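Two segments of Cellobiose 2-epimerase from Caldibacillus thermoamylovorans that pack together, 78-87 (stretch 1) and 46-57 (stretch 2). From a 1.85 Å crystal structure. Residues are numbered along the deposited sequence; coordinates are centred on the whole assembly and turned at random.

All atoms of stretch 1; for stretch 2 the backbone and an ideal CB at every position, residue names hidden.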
ATOM      1  N   ALA A  78       9.376 -15.051  -3.990  1.00 29.58           N
ATOM      2  CA  ALA A  78       8.064 -14.551  -3.594  1.00 26.84           C
ATOM      3  C   ALA A  78       6.994 -14.975  -4.593  1.00 24.33           C
ATOM      4  O   ALA A  78       5.902 -15.384  -4.199  1.00 22.97           O
ATOM      5  CB  ALA A  78       8.122 -13.048  -3.407  1.00 26.18           C
ATOM      6  N   TYR A  79       7.323 -14.911  -5.890  1.00 23.62           N
ATOM      7  CA  TYR A  79       6.402 -15.278  -6.954  1.00 26.06           C
ATOM      8  C   TYR A  79       5.945 -16.736  -6.824  1.00 27.54           C
ATOM      9  O   TYR A  79       4.737 -17.034  -6.916  1.00 26.94           O
ATOM     10  CB  TYR A  79       7.051 -14.990  -8.306  1.00 25.46           C
ATOM     11  CG  TYR A  79       6.172 -15.455  -9.446  1.00 27.73           C
ATOM     12  CD1 TYR A  79       5.103 -14.682  -9.867  1.00 27.51           C
ATOM     13  CD2 TYR A  79       6.414 -16.660 -10.097  1.00 29.65           C
ATOM     14  CE1 TYR A  79       4.284 -15.090 -10.900  1.00 31.37           C
ATOM     15  CE2 TYR A  79       5.592 -17.079 -11.125  1.00 30.53           C
ATOM     16  CZ  TYR A  79       4.532 -16.292 -11.531  1.00 29.03           C
ATOM     17  OH  TYR A  79       3.733 -16.635 -12.574  1.00 29.50           O
ATOM     18  N   ARG A  80       6.924 -17.628  -6.603  1.00 30.71           N
ATOM     19  CA  ARG A  80       6.677 -19.049  -6.387  1.00 31.62           C
ATOM     20  C   ARG A  80       5.700 -19.292  -5.243  1.00 28.57           C
ATOM     21  O   ARG A  80       4.728 -20.006  -5.401  1.00 29.69           O
ATOM     22  CB  ARG A  80       7.974 -19.818  -6.096  1.00 32.58           C
ATOM     23  CG  ARG A  80       8.868 -19.927  -7.323  1.00 37.30           C
ATOM     24  CD  ARG A  80      10.003 -20.915  -7.077  1.00 41.14           C
ATOM     25  NE  ARG A  80      11.115 -20.420  -6.258  1.00 46.37           N
ATOM     26  CZ  ARG A  80      12.137 -19.671  -6.672  1.00 51.26           C
ATOM     27  NH1 ARG A  80      12.302 -19.378  -7.957  1.00 56.26           N
ATOM     28  NH2 ARG A  80      13.011 -19.226  -5.786  1.00 52.79           N
ATOM     29  N   PHE A  81       5.946 -18.696  -4.087  1.00 26.24           N
ATOM     30  CA  PHE A  81       5.062 -18.903  -2.957  1.00 26.57           C
ATOM     31  C   PHE A  81       3.658 -18.362  -3.228  1.00 24.34           C
ATOM     32  O   PHE A  81       2.664 -18.949  -2.785  1.00 26.38           O
ATOM     33  CB  PHE A  81       5.633 -18.215  -1.711  1.00 24.26           C
ATOM     34  CG  PHE A  81       4.923 -18.696  -0.460  1.00 26.25           C
ATOM     35  CD1 PHE A  81       5.087 -20.006  -0.030  1.00 25.72           C
ATOM     36  CD2 PHE A  81       4.099 -17.850   0.301  1.00 23.74           C
ATOM     37  CE1 PHE A  81       4.492 -20.437   1.149  1.00 27.62           C
ATOM     38  CE2 PHE A  81       3.455 -18.312   1.430  1.00 24.61           C
ATOM     39  CZ  PHE A  81       3.669 -19.595   1.873  1.00 28.12           C
ATOM     40  N   LEU A  82       3.595 -17.193  -3.870  1.00 26.37           N
ATOM     41  CA  LEU A  82       2.323 -16.561  -4.190  1.00 25.59           C
ATOM     42  C   LEU A  82       1.508 -17.476  -5.101  1.00 24.89           C
ATOM     43  O   LEU A  82       0.334 -17.700  -4.822  1.00 25.32           O
ATOM     44  CB  LEU A  82       2.496 -15.177  -4.815  1.00 26.24           C
ATOM     45  CG  LEU A  82       1.202 -14.431  -5.160  1.00 24.57           C
ATOM     46  CD1 LEU A  82       0.504 -13.994  -3.870  1.00 26.01           C
ATOM     47  CD2 LEU A  82       1.449 -13.254  -6.086  1.00 23.94           C
ATOM     48  N   THR A  83       2.101 -17.965  -6.208  1.00 24.82           N
ATOM     49  CA  THR A  83       1.321 -18.692  -7.205  1.00 28.76           C
ATOM     50  C   THR A  83       1.079 -20.145  -6.780  1.00 29.72           C
ATOM     51  O   THR A  83       0.066 -20.720  -7.170  1.00 33.05           O
ATOM     52  CB  THR A  83       1.965 -18.591  -8.588  1.00 30.95           C
ATOM     53  OG1 THR A  83       3.339 -18.900  -8.436  1.00 32.68           O
ATOM     54  CG2 THR A  83       1.844 -17.194  -9.169  1.00 31.99           C
ATOM     55  N   GLU A  84       1.976 -20.717  -5.959  1.00 32.08           N
ATOM     56  CA  GLU A  84       1.896 -22.124  -5.574  1.00 36.04           C
ATOM     57  C   GLU A  84       0.957 -22.354  -4.387  1.00 31.54           C
ATOM     58  O   GLU A  84       0.149 -23.274  -4.445  1.00 28.42           O
ATOM     59  CB  GLU A  84       3.302 -22.652  -5.296  1.00 35.04           C
ATOM     60  CG  GLU A  84       4.069 -22.840  -6.599  1.00 38.57           C
ATOM     61  CD  GLU A  84       5.535 -23.140  -6.407  1.00 40.29           C
ATOM     62  OE1 GLU A  84       5.924 -23.439  -5.257  1.00 44.35           O
ATOM     63  OE2 GLU A  84       6.293 -22.984  -7.395  1.00 45.38           O
ATOM     64  N   TYR A  85       1.006 -21.479  -3.361  1.00 27.79           N
ATOM     65  CA  TYR A  85       0.244 -21.659  -2.134  1.00 23.96           C
ATOM     66  C   TYR A  85      -0.836 -20.588  -1.903  1.00 27.10           C
ATOM     67  O   TYR A  85      -1.897 -20.915  -1.378  1.00 22.99           O
ATOM     68  CB  TYR A  85       1.251 -21.724  -0.987  1.00 28.32           C
ATOM     69  CG  TYR A  85       2.160 -22.943  -1.114  1.00 32.23           C
ATOM     70  CD1 TYR A  85       1.686 -24.231  -0.853  1.00 31.52           C
ATOM     71  CD2 TYR A  85       3.474 -22.808  -1.546  1.00 35.63           C
ATOM     72  CE1 TYR A  85       2.501 -25.338  -1.020  1.00 32.81           C
ATOM     73  CE2 TYR A  85       4.307 -23.907  -1.690  1.00 38.94           C
ATOM     74  CZ  TYR A  85       3.811 -25.177  -1.443  1.00 38.61           C
ATOM     75  OH  TYR A  85       4.669 -26.235  -1.617  1.00 41.99           O
ATOM     76  N   VAL A  86      -0.560 -19.298  -2.179  1.00 25.01           N
ATOM     77  CA  VAL A  86      -1.497 -18.252  -1.770  1.00 24.67           C
ATOM     78  C   VAL A  86      -2.683 -18.234  -2.732  1.00 23.65           C
ATOM     79  O   VAL A  86      -3.810 -17.980  -2.307  1.00 26.38           O
ATOM     80  CB  VAL A  86      -0.856 -16.858  -1.636  1.00 24.87           C
ATOM     81  CG1 VAL A  86      -1.898 -15.766  -1.334  1.00 25.25           C
ATOM     82  CG2 VAL A  86       0.269 -16.853  -0.621  1.00 25.08           C
ATOM     83  N   PHE A  87      -2.434 -18.502  -4.024  1.00 25.45           N
ATOM     84  CA  PHE A  87      -3.475 -18.635  -5.030  1.00 25.85           C
ATOM     85  C   PHE A  87      -4.246 -19.917  -4.749  1.00 28.54           C
ATOM     86  O   PHE A  87      -3.649 -20.956  -4.485  1.00 25.47           O
ATOM     87  CB  PHE A  87      -2.911 -18.601  -6.463  1.00 31.21           C
ATOM     88  CG  PHE A  87      -3.960 -18.423  -7.561  1.00 34.17           C
ATOM     89  CD1 PHE A  87      -4.638 -19.533  -8.086  1.00 36.97           C
ATOM     90  CD2 PHE A  87      -4.308 -17.159  -8.053  1.00 37.64           C
ATOM     91  CE1 PHE A  87      -5.608 -19.380  -9.077  1.00 37.18           C
ATOM     92  CE2 PHE A  87      -5.288 -17.007  -9.044  1.00 34.11           C
ATOM     93  CZ  PHE A  87      -5.940 -18.109  -9.542  1.00 38.33           C
ATOM     94  N   UNK A  46       1.886 -17.810  10.641  1.00 23.80           N
ATOM     95  CA  UNK A  46       1.094 -17.652   9.430  1.00 22.99           C
ATOM     96  C   UNK A  46       1.721 -16.675   8.436  1.00 22.35           C
ATOM     97  O   UNK A  46       2.440 -15.759   8.847  1.00 21.52           O
ATOM     98  CB  UNK A  46      -0.316 -17.182   9.794  1.00 22.99           C
ATOM     99  N   UNK A  47       1.486 -16.923   7.131  1.00 22.13           N
ATOM    100  CA  UNK A  47       2.005 -16.101   6.042  1.00 22.88           C
ATOM    101  C   UNK A  47       0.846 -15.401   5.321  1.00 22.70           C
ATOM    102  O   UNK A  47      -0.051 -16.060   4.781  1.00 22.30           O
ATOM    103  CB  UNK A  47       2.815 -16.952   5.062  1.00 22.88           C
ATOM    104  N   UNK A  48       0.823 -14.054   5.363  1.00 20.94           N
ATOM    105  CA  UNK A  48      -0.298 -13.314   4.778  1.00 19.73           C
ATOM    106  C   UNK A  48      -0.260 -13.346   3.259  1.00 18.81           C
ATOM    107  O   UNK A  48       0.807 -13.316   2.667  1.00 21.26           O
ATOM    108  CB  UNK A  48      -0.289 -11.864   5.265  1.00 19.73           C
ATOM    109  N   UNK A  49      -1.450 -13.349   2.641  1.00 19.37           N
ATOM    110  CA  UNK A  49      -1.582 -13.259   1.207  1.00 19.22           C
ATOM    111  C   UNK A  49      -1.127 -11.883   0.727  1.00 17.64           C
ATOM    112  O   UNK A  49      -0.306 -11.781  -0.186  1.00 17.42           O
ATOM    113  CB  UNK A  49      -3.026 -13.534   0.782  1.00 19.22           C
ATOM    114  N   UNK A  50      -1.629 -10.844   1.400  1.00 17.75           N
ATOM    115  CA  UNK A  50      -1.196  -9.488   1.083  1.00 19.49           C
ATOM    116  C   UNK A  50       0.296  -9.291   1.377  1.00 19.18           C
ATOM    117  O   UNK A  50       0.996  -8.686   0.559  1.00 19.05           O
ATOM    118  CB  UNK A  50      -2.026  -8.474   1.873  1.00 19.49           C
ATOM    119  N   UNK A  51       0.774  -9.742   2.538  1.00 17.33           N
ATOM    120  CA  UNK A  51       2.201  -9.642   2.837  1.00 18.79           C
ATOM    121  C   UNK A  51       3.026 -10.244   1.693  1.00 17.02           C
ATOM    122  O   UNK A  51       4.050  -9.682   1.292  1.00 17.77           O
ATOM    123  CB  UNK A  51       2.523 -10.346   4.157  1.00 18.79           C
ATOM    124  N   UNK A  52       2.584 -11.381   1.146  1.00 19.57           N
ATOM    125  CA  UNK A  52       3.354 -12.069   0.110  1.00 20.60           C
ATOM    126  C   UNK A  52       3.368 -11.243  -1.181  1.00 20.95           C
ATOM    127  O   UNK A  52       4.404 -11.142  -1.847  1.00 21.64           O
ATOM    128  CB  UNK A  52       2.775 -13.460  -0.154  1.00 20.60           C
ATOM    129  N   UNK A  53       2.204 -10.709  -1.576  1.00 19.46           N
ATOM    130  CA  UNK A  53       2.146  -9.762  -2.672  1.00 20.03           C
ATOM    131  C   UNK A  53       3.118  -8.605  -2.448  1.00 19.67           C
ATOM    132  O   UNK A  53       3.811  -8.198  -3.372  1.00 20.52           O
ATOM    133  CB  UNK A  53       0.720  -9.234  -2.841  1.00 20.03           C
ATOM    134  N   UNK A  54       3.130  -8.045  -1.234  1.00 18.36           N
ATOM    135  CA  UNK A  54       3.920  -6.849  -1.009  1.00 19.79           C
ATOM    136  C   UNK A  54       5.409  -7.172  -1.110  1.00 21.30           C
ATOM    137  O   UNK A  54       6.178  -6.371  -1.644  1.00 21.37           O
ATOM    138  CB  UNK A  54       3.593  -6.239   0.355  1.00 19.79           C
ATOM    139  N   UNK A  55       5.805  -8.322  -0.566  1.00 21.65           N
ATOM    140  CA  UNK A  55       7.173  -8.811  -0.695  1.00 22.90           C
ATOM    141  C   UNK A  55       7.554  -8.950  -2.175  1.00 24.02           C
ATOM    142  O   UNK A  55       8.620  -8.481  -2.577  1.00 23.35           O
ATOM    143  CB  UNK A  55       7.331 -10.151   0.027  1.00 22.90           C
ATOM    144  N   UNK A  56       6.651  -9.496  -2.997  1.00 23.34           N
ATOM    145  CA  UNK A  56       6.922  -9.663  -4.412  1.00 23.71           C
ATOM    146  C   UNK A  56       7.062  -8.304  -5.087  1.00 25.45           C
ATOM    147  O   UNK A  56       7.952  -8.082  -5.922  1.00 25.01           O
ATOM    148  CB  UNK A  56       5.815 -10.483  -5.078  1.00 23.71           C
ATOM    149  N   UNK A  57       6.156  -7.382  -4.739  1.00 25.50           N
ATOM    150  CA  UNK A  57       6.193  -6.053  -5.343  1.00 22.63           C
ATOM    151  C   UNK A  57       7.520  -5.358  -5.024  1.00 20.70           C
ATOM    152  O   UNK A  57       8.168  -4.819  -5.932  1.00 22.72           O
ATOM    153  CB  UNK A  57       5.016  -5.208  -4.851  1.00 22.63           C
TER

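Stretch 1 is helical from Ala78 to Val86, and it offers stretch 2 an apolar flank made of Ala78, Phe81, Leu82 and Val86, with Tyr79 at its margin. The backbone of stretch 2 forms a helix from 49 onward, nearly antiparallel to the first (147° between N-to-C directions), with axes 9.1 Å apart at closest approach.

Position 46 has nothing of stretch 1 within 5.5 Å of its ideal CB, and its phi/psi of -58/149 is open to most residues, so the contact leaves it undecided. It is Gly46.

Position 47 is extended (-114/117), and its ideal CB points toward stretch 1, 3.9 Å from Phe81 CE2. A side chain with a long aliphatic portion, or a branched apolar one, would suit the ring. The residue is Lys47; its chain runs past the ring, with Lys47 CD 3.4 Å from Phe81 CZ, and its NZ is hydrogen-bonded elsewhere in the structure.

Position 48 lies right before the helix, with CB directed away. N-cap positions often carry Ser, Thr, Asp, Asn or Gly; the deposited Gly48 supplies no side-chain cap.

Position 49 is the most restrictive. Its ideal CB would lie 3.3 Å from Val86 CG1, tight for two carbons, so glycine is favoured although the phi/psi (-67/-48) is ordinary for any helical residue. Gly49 is found, and its bare CA packs 3.6 Å from Val86 CG1.

Positions 50 and 51 place no ideal CB within 5.5 Å of stretch 1, which therefore sets no preference there. They are Ile50 and Ala51.

Position 52 points toward stretch 1, its ideal CB 4.2 Å from Val86 CG2, 4.4 Å from Leu82 CD1 and 4.6 Å from Phe81 CD2. The hollow favours a small or branched side chain such as Ala, Val, Thr or Ser. Thr52 fills it as a knob among Ala78, Phe81, Leu82 and Val86. Its CG2 reaches Leu82 CB at 3.9 Å, while Thr52 OG1, in the m rotamer, donates a hydrogen bond to Gly48 O (2.8 Å), satisfying the hydroxyl within its own stretch, on the carbonyl of the N-cap residue.

At 53 the CB points away, yet it lies 4.9 Å from Leu82 CD1, so a modest apolar side chain could still touch that methyl. Cys53 does so: Cys53 SG is 3.8 Å from Leu82 CD1. Leu82 is itself a knob among Gly49, Thr52, Cys53 and position 56.

Position 55 points sideways, its ideal CB 4.6 Å from Ala78 CB; many helix-compatible residues would do. It is Gln55, a minor neighbour whose backbone C lies 4.3 Å from Ala78 CB.

Position 56 points toward stretch 1, its ideal CB 3.8 Å from Ala78 CB and 5.3 Å from Leu82 CD2. Leu, Ile or Met would suit. Leu56 spans the site: Leu56 CD2 meets Leu82 CD2 at 3.8 Å, and Leu56 CD1 meets Tyr79 CB at 4.1 Å.

Positions 54 and 57 have nothing of stretch 1 within 5.5 Å of their ideal CB atoms, so it sets no preference there; they are Arg54 and Trp57.

Stretch 2, residues 46-57: GKGGIATCRQLW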
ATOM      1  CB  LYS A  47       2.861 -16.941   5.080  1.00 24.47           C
ATOM      2  CG  LYS A  47       4.108 -17.529   5.723  1.00 26.55           C
ATOM      3  CD  LYS A  47       4.878 -18.515   4.843  1.00 25.96           C
ATOM      4  CE  LYS A  47       6.116 -18.980   5.557  1.00 29.44           C
ATOM      5  NZ  LYS A  47       6.783 -20.062   4.831  1.00 29.25           N
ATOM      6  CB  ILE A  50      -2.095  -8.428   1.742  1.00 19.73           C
ATOM      7  CG1 ILE A  50      -3.492  -8.493   1.103  1.00 20.90           C
ATOM      8  CG2 ILE A  50      -1.470  -7.035   1.559  1.00 20.24           C
ATOM      9  CD1 ILE A  50      -4.538  -7.609   1.742  1.00 23.15           C
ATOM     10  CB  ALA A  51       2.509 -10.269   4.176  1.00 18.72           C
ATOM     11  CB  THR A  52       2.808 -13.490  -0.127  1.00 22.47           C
ATOM     12  OG1 THR A  52       2.874 -14.292   1.048  1.00 22.28           O
ATOM     13  CG2 THR A  52       3.593 -14.219  -1.193  1.00 25.66           C
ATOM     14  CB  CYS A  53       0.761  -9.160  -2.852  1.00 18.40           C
ATOM     15  SG  CYS A  53      -0.514 -10.374  -3.258  1.00 22.72           S
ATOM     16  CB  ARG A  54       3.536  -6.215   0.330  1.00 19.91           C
ATOM     17  CG  ARG A  54       2.188  -5.507   0.214  1.00 19.59           C
ATOM     18  CD  ARG A  54       1.771  -5.077   1.608  1.00 23.65           C
ATOM     19  NE  ARG A  54       0.548  -4.277   1.475  1.00 25.83           N
ATOM     20  CZ  ARG A  54      -0.003  -3.695   2.524  1.00 32.08           C
ATOM     21  NH1 ARG A  54       0.495  -3.893   3.742  1.00 33.75           N
ATOM     22  NH2 ARG A  54      -1.031  -2.894   2.343  1.00 28.39           N
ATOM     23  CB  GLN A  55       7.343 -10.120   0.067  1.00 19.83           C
ATOM     24  CG  GLN A  55       7.217  -9.982   1.565  1.00 21.77           C
ATOM     25  CD  GLN A  55       6.756 -11.277   2.196  1.00 23.61           C
ATOM     26  OE1 GLN A  55       6.507 -12.263   1.490  1.00 22.67           O
ATOM     27  NE2 GLN A  55       6.605 -11.272   3.516  1.00 22.65           N
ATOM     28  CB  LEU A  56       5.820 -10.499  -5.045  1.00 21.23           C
ATOM     29  CG  LEU A  56       5.807 -10.547  -6.578  1.00 23.34           C
ATOM     30  CD1 LEU A  56       7.128 -11.031  -7.169  1.00 24.80           C
ATOM     31  CD2 LEU A  56       4.679 -11.444  -7.004  1.00 26.00           C
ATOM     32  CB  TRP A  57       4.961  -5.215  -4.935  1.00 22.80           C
ATOM     33  CG  TRP A  57       5.018  -3.868  -5.595  1.00 21.35           C
ATOM     34  CD1 TRP A  57       4.450  -3.513  -6.783  1.00 22.23           C
ATOM     35  CD2 TRP A  57       5.862  -2.766  -5.197  1.00 18.74           C
ATOM     36  NE1 TRP A  57       4.834  -2.243  -7.118  1.00 21.51           N
ATOM     37  CE2 TRP A  57       5.703  -1.763  -6.175  1.00 22.16           C
ATOM     38  CE3 TRP A  57       6.697  -2.528  -4.113  1.00 20.56           C
ATOM     39  CZ2 TRP A  57       6.381  -0.549  -6.102  1.00 23.54           C
ATOM     40  CZ3 TRP A  57       7.345  -1.314  -4.020  1.00 22.36           C
ATOM     41  CH2 TRP A  57       7.202  -0.351  -5.019  1.00 22.44           C
TER
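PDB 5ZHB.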